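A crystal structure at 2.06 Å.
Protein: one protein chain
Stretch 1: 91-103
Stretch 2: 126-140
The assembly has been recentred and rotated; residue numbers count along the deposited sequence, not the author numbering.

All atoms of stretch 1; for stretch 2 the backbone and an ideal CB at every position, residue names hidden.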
ATOM      1  N   LYS A  91     -40.764   3.539   8.011  1.00 33.76           N
ATOM      2  CA  LYS A  91     -39.763   3.971   7.059  1.00 32.39           C
ATOM      3  C   LYS A  91     -38.345   4.064   7.661  1.00 35.20           C
ATOM      4  O   LYS A  91     -38.203   4.047   8.894  1.00 34.89           O
ATOM      5  CB  LYS A  91     -40.209   5.330   6.499  1.00 35.80           C
ATOM      6  CG  LYS A  91     -41.592   5.305   5.861  1.00 36.58           C
ATOM      7  CD  LYS A  91     -41.676   6.319   4.738  1.00 56.23           C
ATOM      8  CE  LYS A  91     -43.023   6.319   4.058  1.00 64.24           C
ATOM      9  NZ  LYS A  91     -43.047   7.255   2.899  1.00 72.40           N
ATOM     10  N   ASN A  92     -37.295   4.122   6.776  1.00 28.50           N
ATOM     11  CA  ASN A  92     -35.898   4.349   7.131  1.00 27.15           C
ATOM     12  C   ASN A  92     -35.275   3.295   8.066  1.00 30.79           C
ATOM     13  O   ASN A  92     -34.341   3.606   8.812  1.00 30.05           O
ATOM     14  CB  ASN A  92     -35.738   5.778   7.719  1.00 26.28           C
ATOM     15  CG  ASN A  92     -36.259   6.846   6.774  1.00 40.90           C
ATOM     16  OD1 ASN A  92     -36.140   6.732   5.556  1.00 31.33           O
ATOM     17  ND2 ASN A  92     -36.906   7.875   7.290  1.00 29.37           N
ATOM     18  N   GLY A  93     -35.724   2.049   7.954  1.00 27.77           N
ATOM     19  CA  GLY A  93     -35.195   0.963   8.779  1.00 26.50           C
ATOM     20  C   GLY A  93     -36.036   0.722  10.024  1.00 28.88           C
ATOM     21  O   GLY A  93     -35.771  -0.224  10.780  1.00 28.67           O
ATOM     22  N   GLY A  94     -37.026   1.589  10.242  1.00 25.25           N
ATOM     23  CA  GLY A  94     -37.944   1.498  11.380  1.00 25.50           C
ATOM     24  C   GLY A  94     -37.236   1.669  12.710  1.00 26.77           C
ATOM     25  O   GLY A  94     -36.297   2.458  12.819  1.00 24.77           O
ATOM     26  N   VAL A  95     -37.667   0.928  13.715  1.00 24.80           N
ATOM     27  CA  VAL A  95     -37.074   0.988  15.056  1.00 24.09           C
ATOM     28  C   VAL A  95     -36.334  -0.327  15.282  1.00 26.29           C
ATOM     29  O   VAL A  95     -36.965  -1.395  15.233  1.00 26.43           O
ATOM     30  CB  VAL A  95     -38.127   1.268  16.179  1.00 26.34           C
ATOM     31  CG1 VAL A  95     -37.473   1.270  17.560  1.00 25.37           C
ATOM     32  CG2 VAL A  95     -38.852   2.591  15.945  1.00 26.55           C
ATOM     33  N   GLN A  96     -35.009  -0.249  15.542  1.00 22.62           N
ATOM     34  CA  GLN A  96     -34.156  -1.418  15.792  1.00 22.16           C
ATOM     35  C   GLN A  96     -33.174  -1.206  16.961  1.00 23.52           C
ATOM     36  O   GLN A  96     -32.851  -0.062  17.300  1.00 21.54           O
ATOM     37  CB  GLN A  96     -33.374  -1.776  14.541  1.00 22.26           C
ATOM     38  CG  GLN A  96     -34.186  -2.151  13.308  1.00 28.78           C
ATOM     39  CD  GLN A  96     -33.279  -2.443  12.152  1.00 44.86           C
ATOM     40  OE1 GLN A  96     -32.252  -3.110  12.302  1.00 32.23           O
ATOM     41  NE2 GLN A  96     -33.633  -1.948  10.970  1.00 41.83           N
ATOM     42  N   THR A  97     -32.712  -2.323  17.571  1.00 21.52           N
ATOM     43  CA  THR A  97     -31.767  -2.377  18.701  1.00 21.27           C
ATOM     44  C   THR A  97     -30.504  -3.164  18.279  1.00 26.81           C
ATOM     45  O   THR A  97     -30.606  -4.259  17.690  1.00 27.59           O
ATOM     46  CB  THR A  97     -32.457  -2.962  19.974  1.00 29.41           C
ATOM     47  OG1 THR A  97     -33.567  -2.138  20.344  1.00 21.95           O
ATOM     48  CG2 THR A  97     -31.504  -3.084  21.174  1.00 26.61           C
ATOM     49  N   PHE A  98     -29.312  -2.584  18.585  1.00 21.29           N
ATOM     50  CA  PHE A  98     -28.022  -3.127  18.217  1.00 20.53           C
ATOM     51  C   PHE A  98     -27.144  -3.341  19.452  1.00 25.67           C
ATOM     52  O   PHE A  98     -26.924  -2.423  20.246  1.00 25.60           O
ATOM     53  CB  PHE A  98     -27.358  -2.209  17.179  1.00 20.55           C
ATOM     54  CG  PHE A  98     -28.264  -1.845  16.010  1.00 20.56           C
ATOM     55  CD1 PHE A  98     -29.099  -0.727  16.072  1.00 21.63           C
ATOM     56  CD2 PHE A  98     -28.282  -2.618  14.857  1.00 21.02           C
ATOM     57  CE1 PHE A  98     -29.936  -0.395  14.994  1.00 21.79           C
ATOM     58  CE2 PHE A  98     -29.100  -2.273  13.776  1.00 23.09           C
ATOM     59  CZ  PHE A  98     -29.942  -1.176  13.860  1.00 21.18           C
ATOM     60  N   HIS A  99     -26.690  -4.581  19.632  1.00 22.56           N
ATOM     61  CA  HIS A  99     -25.824  -4.970  20.738  1.00 21.84           C
ATOM     62  C   HIS A  99     -24.365  -4.893  20.314  1.00 27.06           C
ATOM     63  O   HIS A  99     -24.059  -4.901  19.113  1.00 26.42           O
ATOM     64  CB  HIS A  99     -26.151  -6.393  21.148  1.00 22.76           C
ATOM     65  CG  HIS A  99     -27.446  -6.483  21.872  1.00 26.62           C
ATOM     66  ND1 HIS A  99     -28.645  -6.597  21.191  1.00 27.99           N
ATOM     67  CD2 HIS A  99     -27.698  -6.354  23.191  1.00 29.45           C
ATOM     68  CE1 HIS A  99     -29.582  -6.577  22.118  1.00 28.55           C
ATOM     69  NE2 HIS A  99     -29.059  -6.426  23.338  1.00 29.43           N
ATOM     70  N   ASN A 100     -23.457  -4.892  21.315  1.00 23.34           N
ATOM     71  CA  ASN A 100     -22.007  -4.883  21.144  1.00 22.67           C
ATOM     72  C   ASN A 100     -21.517  -3.689  20.355  1.00 23.68           C
ATOM     73  O   ASN A 100     -20.427  -3.739  19.814  1.00 24.74           O
ATOM     74  CB  ASN A 100     -21.502  -6.210  20.544  1.00 24.57           C
ATOM     75  CG  ASN A 100     -22.106  -7.417  21.200  1.00 45.21           C
ATOM     76  OD1 ASN A 100     -22.020  -7.600  22.425  1.00 39.36           O
ATOM     77  ND2 ASN A 100     -22.746  -8.255  20.398  1.00 34.57           N
ATOM     78  N   THR A 101     -22.284  -2.594  20.333  1.00 19.93           N
ATOM     79  CA  THR A 101     -21.852  -1.391  19.635  1.00 20.03           C
ATOM     80  C   THR A 101     -20.652  -0.721  20.368  1.00 23.26           C
ATOM     81  O   THR A 101     -20.339  -1.102  21.509  1.00 20.84           O
ATOM     82  CB  THR A 101     -23.034  -0.410  19.435  1.00 25.38           C
ATOM     83  OG1 THR A 101     -23.458   0.112  20.697  1.00 31.28           O
ATOM     84  CG2 THR A 101     -24.187  -1.027  18.652  1.00 20.17           C
ATOM     85  N   PRO A 102     -19.964   0.269  19.732  1.00 20.79           N
ATOM     86  CA  PRO A 102     -18.856   0.927  20.437  1.00 21.14           C
ATOM     87  C   PRO A 102     -19.298   1.521  21.768  1.00 22.84           C
ATOM     88  O   PRO A 102     -20.343   2.146  21.850  1.00 21.31           O
ATOM     89  CB  PRO A 102     -18.430   2.049  19.479  1.00 22.64           C
ATOM     90  CG  PRO A 102     -18.965   1.669  18.151  1.00 25.51           C
ATOM     91  CD  PRO A 102     -20.173   0.841  18.375  1.00 20.92           C
ATOM     92  N   SER A 103     -18.508   1.291  22.808  1.00 21.24           N
ATOM     93  CA  SER A 103     -18.702   1.844  24.143  1.00 21.57           C
ATOM     94  C   SER A 103     -18.999   3.364  24.053  1.00 24.15           C
ATOM     95  O   SER A 103     -18.273   4.109  23.360  1.00 22.86           O
ATOM     96  CB  SER A 103     -17.424   1.650  24.955  1.00 25.15           C
ATOM     97  OG  SER A 103     -17.366   0.367  25.552  1.00 36.32           O
ATOM     98  N   UNK A 126     -29.100  10.117  12.285  1.00 23.16           N
ATOM     99  CA  UNK A 126     -28.713   9.004  11.446  1.00 22.79           C
ATOM    100  C   UNK A 126     -29.877   8.037  11.345  1.00 24.48           C
ATOM    101  O   UNK A 126     -30.353   7.574  12.345  1.00 23.50           O
ATOM    102  CB  UNK A 126     -27.465   8.308  11.993  1.00 22.79           C
ATOM    103  N   UNK A 127     -30.314   7.716  10.136  1.00 23.50           N
ATOM    104  CA  UNK A 127     -31.348   6.721   9.838  1.00 23.48           C
ATOM    105  C   UNK A 127     -31.048   5.372  10.546  1.00 23.57           C
ATOM    106  O   UNK A 127     -29.884   5.031  10.746  1.00 21.85           O
ATOM    107  CB  UNK A 127     -31.451   6.514   8.326  1.00 23.48           C
ATOM    108  N   UNK A 128     -32.081   4.586  10.845  1.00 22.54           N
ATOM    109  CA  UNK A 128     -31.929   3.258  11.453  1.00 22.04           C
ATOM    110  C   UNK A 128     -31.241   2.340  10.443  1.00 23.67           C
ATOM    111  O   UNK A 128     -30.259   1.700  10.821  1.00 21.55           O
ATOM    112  CB  UNK A 128     -33.281   2.684  11.881  1.00 22.04           C
ATOM    113  N   UNK A 129     -31.671   2.374   9.142  1.00 22.62           N
ATOM    114  CA  UNK A 129     -31.065   1.569   8.071  1.00 23.29           C
ATOM    115  C   UNK A 129     -29.553   1.817   7.922  1.00 27.20           C
ATOM    116  O   UNK A 129     -28.801   0.852   7.789  1.00 26.48           O
ATOM    117  CB  UNK A 129     -31.764   1.869   6.744  1.00 23.29           C
ATOM    118  N   UNK A 130     -29.099   3.096   7.990  1.00 24.49           N
ATOM    119  CA  UNK A 130     -27.665   3.418   7.910  1.00 22.49           C
ATOM    120  C   UNK A 130     -26.935   2.981   9.185  1.00 23.65           C
ATOM    121  O   UNK A 130     -25.782   2.659   9.128  1.00 23.04           O
ATOM    122  CB  UNK A 130     -27.467   4.918   7.680  1.00 22.49           C
ATOM    123  N   UNK A 131     -27.594   2.969  10.331  1.00 22.58           N
ATOM    124  CA  UNK A 131     -26.915   2.502  11.534  1.00 20.74           C
ATOM    125  C   UNK A 131     -26.690   1.002  11.370  1.00 22.28           C
ATOM    126  O   UNK A 131     -25.560   0.550  11.551  1.00 20.45           O
ATOM    127  CB  UNK A 131     -27.721   2.815  12.797  1.00 20.74           C
ATOM    128  N   UNK A 132     -27.722   0.270  10.908  1.00 20.04           N
ATOM    129  CA  UNK A 132     -27.671  -1.172  10.685  1.00 20.64           C
ATOM    130  C   UNK A 132     -26.529  -1.536   9.734  1.00 25.40           C
ATOM    131  O   UNK A 132     -25.773  -2.470  10.024  1.00 26.05           O
ATOM    132  CB  UNK A 132     -29.005  -1.672  10.126  1.00 20.64           C
ATOM    133  N   UNK A 133     -26.380  -0.752   8.626  1.00 21.69           N
ATOM    134  CA  UNK A 133     -25.359  -0.888   7.571  1.00 19.99           C
ATOM    135  C   UNK A 133     -23.943  -0.754   8.152  1.00 21.21           C
ATOM    136  O   UNK A 133     -23.113  -1.660   7.976  1.00 20.24           O
ATOM    137  CB  UNK A 133     -25.578   0.163   6.481  1.00 19.99           C
ATOM    138  N   UNK A 134     -23.670   0.380   8.819  1.00 18.70           N
ATOM    139  CA  UNK A 134     -22.383   0.672   9.463  1.00 18.25           C
ATOM    140  C   UNK A 134     -22.113  -0.398  10.556  1.00 20.16           C
ATOM    141  O   UNK A 134     -21.033  -0.977  10.582  1.00 18.05           O
ATOM    142  CB  UNK A 134     -22.385   2.080  10.063  1.00 18.25           C
ATOM    143  N   UNK A 135     -23.097  -0.668  11.418  1.00 18.33           N
ATOM    144  CA  UNK A 135     -22.957  -1.679  12.483  1.00 18.42           C
ATOM    145  C   UNK A 135     -22.557  -3.065  11.970  1.00 21.91           C
ATOM    146  O   UNK A 135     -21.723  -3.714  12.611  1.00 19.89           O
ATOM    147  CB  UNK A 135     -24.274  -1.796  13.253  1.00 18.42           C
ATOM    148  N   UNK A 136     -23.191  -3.533  10.850  1.00 20.50           N
ATOM    149  CA  UNK A 136     -22.952  -4.868  10.297  1.00 21.47           C
ATOM    150  C   UNK A 136     -21.508  -4.945   9.882  1.00 24.84           C
ATOM    151  O   UNK A 136     -20.816  -5.895  10.240  1.00 26.40           O
ATOM    152  CB  UNK A 136     -23.877  -5.171   9.117  1.00 21.47           C
ATOM    153  N   UNK A 137     -21.047  -3.911   9.165  1.00 21.02           N
ATOM    154  CA  UNK A 137     -19.678  -3.785   8.706  1.00 19.76           C
ATOM    155  C   UNK A 137     -18.716  -3.824   9.911  1.00 24.20           C
ATOM    156  O   UNK A 137     -17.783  -4.625   9.908  1.00 24.99           O
ATOM    157  CB  UNK A 137     -19.501  -2.492   7.907  1.00 19.76           C
ATOM    158  N   UNK A 138     -18.987  -3.014  10.954  1.00 19.48           N
ATOM    159  CA  UNK A 138     -18.173  -2.948  12.169  1.00 19.32           C
ATOM    160  C   UNK A 138     -18.082  -4.324  12.862  1.00 20.34           C
ATOM    161  O   UNK A 138     -16.998  -4.740  13.275  1.00 18.21           O
ATOM    162  CB  UNK A 138     -18.755  -1.912  13.132  1.00 19.32           C
ATOM    163  N   UNK A 139     -19.221  -5.027  12.963  1.00 18.46           N
ATOM    164  CA  UNK A 139     -19.276  -6.333  13.622  1.00 18.87           C
ATOM    165  C   UNK A 139     -18.467  -7.366  12.896  1.00 21.41           C
ATOM    166  O   UNK A 139     -17.826  -8.167  13.564  1.00 21.98           O
ATOM    167  CB  UNK A 139     -20.724  -6.814  13.743  1.00 18.87           C
ATOM    168  N   UNK A 140     -18.435  -7.324  11.538  1.00 19.11           N
ATOM    169  CA  UNK A 140     -17.624  -8.268  10.741  1.00 18.74           C
ATOM    170  C   UNK A 140     -16.138  -8.033  10.998  1.00 21.94           C
ATOM    171  O   UNK A 140     -15.388  -8.997  11.182  1.00 22.17           O
ATOM    172  CB  UNK A 140     -17.929  -8.122   9.249  1.00 18.74           C
TER

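Position 126 lies beyond the reach of stretch 1, which sets no rule there; the residue is Leu126. At 127 the CB points toward the turn formed by Lys91 to Gly94, 4.1 Å from Asn92 O, and the next residue opens a helix. A small polar side chain such as Ser, Thr, Asp or Asn suits such an N-cap, but a carbonyl neighbour favours one that can donate. Ser127 is found, its OG giving a weak hydrogen bond to Asn92 O at 2.9 Å.

Position 128 is tight: its ideal CB sits 3.2 Å from Gly94 O and 3.4 Å from Asn92 O. A short donor, Ser or Thr, fits best. Thr128 sends OG1 to Gly94 O in a 2.7 Å hydrogen bond, while its CG2 packs 3.6 Å from Gln96 NE2, the amide that is itself tied to Gly93 O.

At 129 the backbone does the main work: N donates to Asn92 O at 3.0 Å. A CB on Gly93 would lie 2.4 Å from the N of 129, so the approach relies on glycine. The side chain leaves sideways, and many polar residues would do; Glu129 lies along the turn. Position 130 points away, leaving the choice free, and holds Asn130.

Position 131 faces Phe98, with the ideal CB of 131 lying 4.5 Å from Phe98 CE1, and invites a large apolar or aromatic group. Tyr131 places CD1 over one face of the Phe98 ring, 3.6 Å from Phe98 CD1, and carries its OH on to within 3.3 Å of Thr101 CG2.

At 132 the ideal CB is already 3.7 Å from Phe98 CE2, which recommends a small residue. Ala132 makes that apolar contact with little more than its CB.

Positions 133 and 134 make no contact; Lys133 points away and Ile134 is out of reach.

Position 135 looks toward Phe98 and Thr101, with His99 O beyond. A medium polar side chain could serve both surroundings. Asn135 brings ND2 3.9 Å from Phe98 CD2 and, through a water, reaches His99 O.

Positions 136 and 137, Lys136 and Ala137, make no contact.

At 138 CB points toward stretch 1 but finds nothing within 5.5 Å, so a long side chain is needed; an aromatic could meet Pro102. Tyr138 does so, Pro102 CG lying over one ring face, 4.0 Å from Tyr138 CZ.

Position 139 also needs length, and Asn100 O asks for a donor: Gln, Lys or Arg. Gln139 NE2 donates to Asn135 OD1 at 3.0 Å and, weakly, to Asn100 O at 3.3 Å. Position 140, Ile140, is out of reach.

Stretch 2 (126-140) LSTENYAKINKAYQI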
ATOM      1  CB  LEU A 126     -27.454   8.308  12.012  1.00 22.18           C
ATOM      2  CG  LEU A 126     -26.765   7.304  11.098  1.00 25.21           C
ATOM      3  CD1 LEU A 126     -26.158   8.000   9.901  1.00 26.44           C
ATOM      4  CD2 LEU A 126     -25.675   6.538  11.850  1.00 24.80           C
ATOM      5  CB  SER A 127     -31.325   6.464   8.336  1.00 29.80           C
ATOM      6  OG  SER A 127     -32.332   5.541   7.972  1.00 47.37           O
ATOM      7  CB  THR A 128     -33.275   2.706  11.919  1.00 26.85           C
ATOM      8  OG1 THR A 128     -33.808   3.567  12.933  1.00 27.24           O
ATOM      9  CG2 THR A 128     -33.168   1.282  12.465  1.00 26.32           C
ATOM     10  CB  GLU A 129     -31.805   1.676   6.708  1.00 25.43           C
ATOM     11  CG  GLU A 129     -31.925   3.038   6.043  1.00 36.85           C
ATOM     12  CD  GLU A 129     -32.941   3.139   4.907  1.00 65.72           C
ATOM     13  OE1 GLU A 129     -33.535   2.104   4.521  1.00 50.51           O
ATOM     14  OE2 GLU A 129     -33.167   4.273   4.421  1.00 61.72           O
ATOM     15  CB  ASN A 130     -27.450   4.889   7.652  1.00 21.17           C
ATOM     16  CG  ASN A 130     -27.788   5.291   6.239  1.00 34.65           C
ATOM     17  OD1 ASN A 130     -27.726   4.500   5.296  1.00 22.10           O
ATOM     18  ND2 ASN A 130     -28.127   6.548   6.055  1.00 22.50           N
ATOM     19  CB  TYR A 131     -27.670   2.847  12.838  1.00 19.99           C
ATOM     20  CG  TYR A 131     -26.797   2.605  14.051  1.00 19.64           C
ATOM     21  CD1 TYR A 131     -26.545   1.313  14.507  1.00 19.41           C
ATOM     22  CD2 TYR A 131     -26.137   3.656  14.679  1.00 19.65           C
ATOM     23  CE1 TYR A 131     -25.682   1.077  15.573  1.00 19.35           C
ATOM     24  CE2 TYR A 131     -25.277   3.434  15.750  1.00 19.47           C
ATOM     25  CZ  TYR A 131     -25.040   2.139  16.183  1.00 23.56           C
ATOM     26  OH  TYR A 131     -24.154   1.892  17.202  1.00 23.01           O
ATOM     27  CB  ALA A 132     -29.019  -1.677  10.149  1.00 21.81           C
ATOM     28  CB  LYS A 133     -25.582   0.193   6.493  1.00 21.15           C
ATOM     29  CG  LYS A 133     -25.051  -0.159   5.121  1.00 43.04           C
ATOM     30  CD  LYS A 133     -25.339   0.935   4.081  1.00 56.18           C
ATOM     31  CE  LYS A 133     -26.646   0.737   3.346  1.00 72.34           C
ATOM     32  NZ  LYS A 133     -27.021   1.934   2.540  1.00 85.18           N
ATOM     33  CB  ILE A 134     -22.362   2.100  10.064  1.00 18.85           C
ATOM     34  CG1 ILE A 134     -22.552   3.178   8.983  1.00 18.65           C
ATOM     35  CG2 ILE A 134     -21.097   2.317  10.906  1.00 18.07           C
ATOM     36  CD1 ILE A 134     -22.673   4.640   9.473  1.00 19.99           C
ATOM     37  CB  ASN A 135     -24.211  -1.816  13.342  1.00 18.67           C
ATOM     38  CG  ASN A 135     -24.008  -2.780  14.494  1.00 30.86           C
ATOM     39  OD1 ASN A 135     -23.174  -2.533  15.392  1.00 18.67           O
ATOM     40  ND2 ASN A 135     -24.667  -3.964  14.407  1.00 19.06           N
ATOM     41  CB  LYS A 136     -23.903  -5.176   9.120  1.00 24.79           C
ATOM     42  CG  LYS A 136     -23.750  -6.577   8.530  1.00 31.49           C
ATOM     43  CD  LYS A 136     -24.892  -6.893   7.577  1.00 42.39           C
ATOM     44  CE  LYS A 136     -24.715  -8.224   6.889  1.00 52.64           C
ATOM     45  NZ  LYS A 136     -25.962  -8.658   6.206  1.00 62.14           N
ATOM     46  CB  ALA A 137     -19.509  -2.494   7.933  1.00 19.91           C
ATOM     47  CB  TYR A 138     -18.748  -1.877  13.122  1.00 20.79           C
ATOM     48  CG  TYR A 138     -18.109  -1.836  14.494  1.00 24.01           C
ATOM     49  CD1 TYR A 138     -16.940  -1.118  14.721  1.00 26.34           C
ATOM     50  CD2 TYR A 138     -18.699  -2.479  15.577  1.00 24.91           C
ATOM     51  CE1 TYR A 138     -16.386  -1.025  15.997  1.00 26.59           C
ATOM     52  CE2 TYR A 138     -18.130  -2.427  16.847  1.00 25.55           C
ATOM     53  CZ  TYR A 138     -16.985  -1.682  17.056  1.00 29.57           C
ATOM     54  OH  TYR A 138     -16.444  -1.620  18.311  1.00 26.47           O
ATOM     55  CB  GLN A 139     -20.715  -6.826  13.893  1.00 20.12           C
ATOM     56  CG  GLN A 139     -21.567  -5.940  14.793  1.00 19.79           C
ATOM     57  CD  GLN A 139     -21.037  -5.698  16.180  1.00 30.20           C
ATOM     58  OE1 GLN A 139     -20.349  -6.540  16.779  1.00 20.56           O
ATOM     59  NE2 GLN A 139     -21.394  -4.541  16.733  1.00 21.23           N
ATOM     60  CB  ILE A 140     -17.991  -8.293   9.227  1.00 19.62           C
ATOM     61  CG1 ILE A 140     -19.414  -8.897   9.033  1.00 19.95           C
ATOM     62  CG2 ILE A 140     -16.962  -9.109   8.450  1.00 18.94           C
ATOM     63  CD1 ILE A 140     -20.133  -8.700   7.608  1.00 19.23           C
TER
HETATM   64  O   HOH W   1     -24.649  -5.846  16.640  1.00 10.98           O
HETATM   65  O   HOH W   2     -17.161  -3.568  19.996  1.00 25.36           O
HETATM   66  O   HOH W   3     -18.388  -5.823  18.947  1.00 41.64           O
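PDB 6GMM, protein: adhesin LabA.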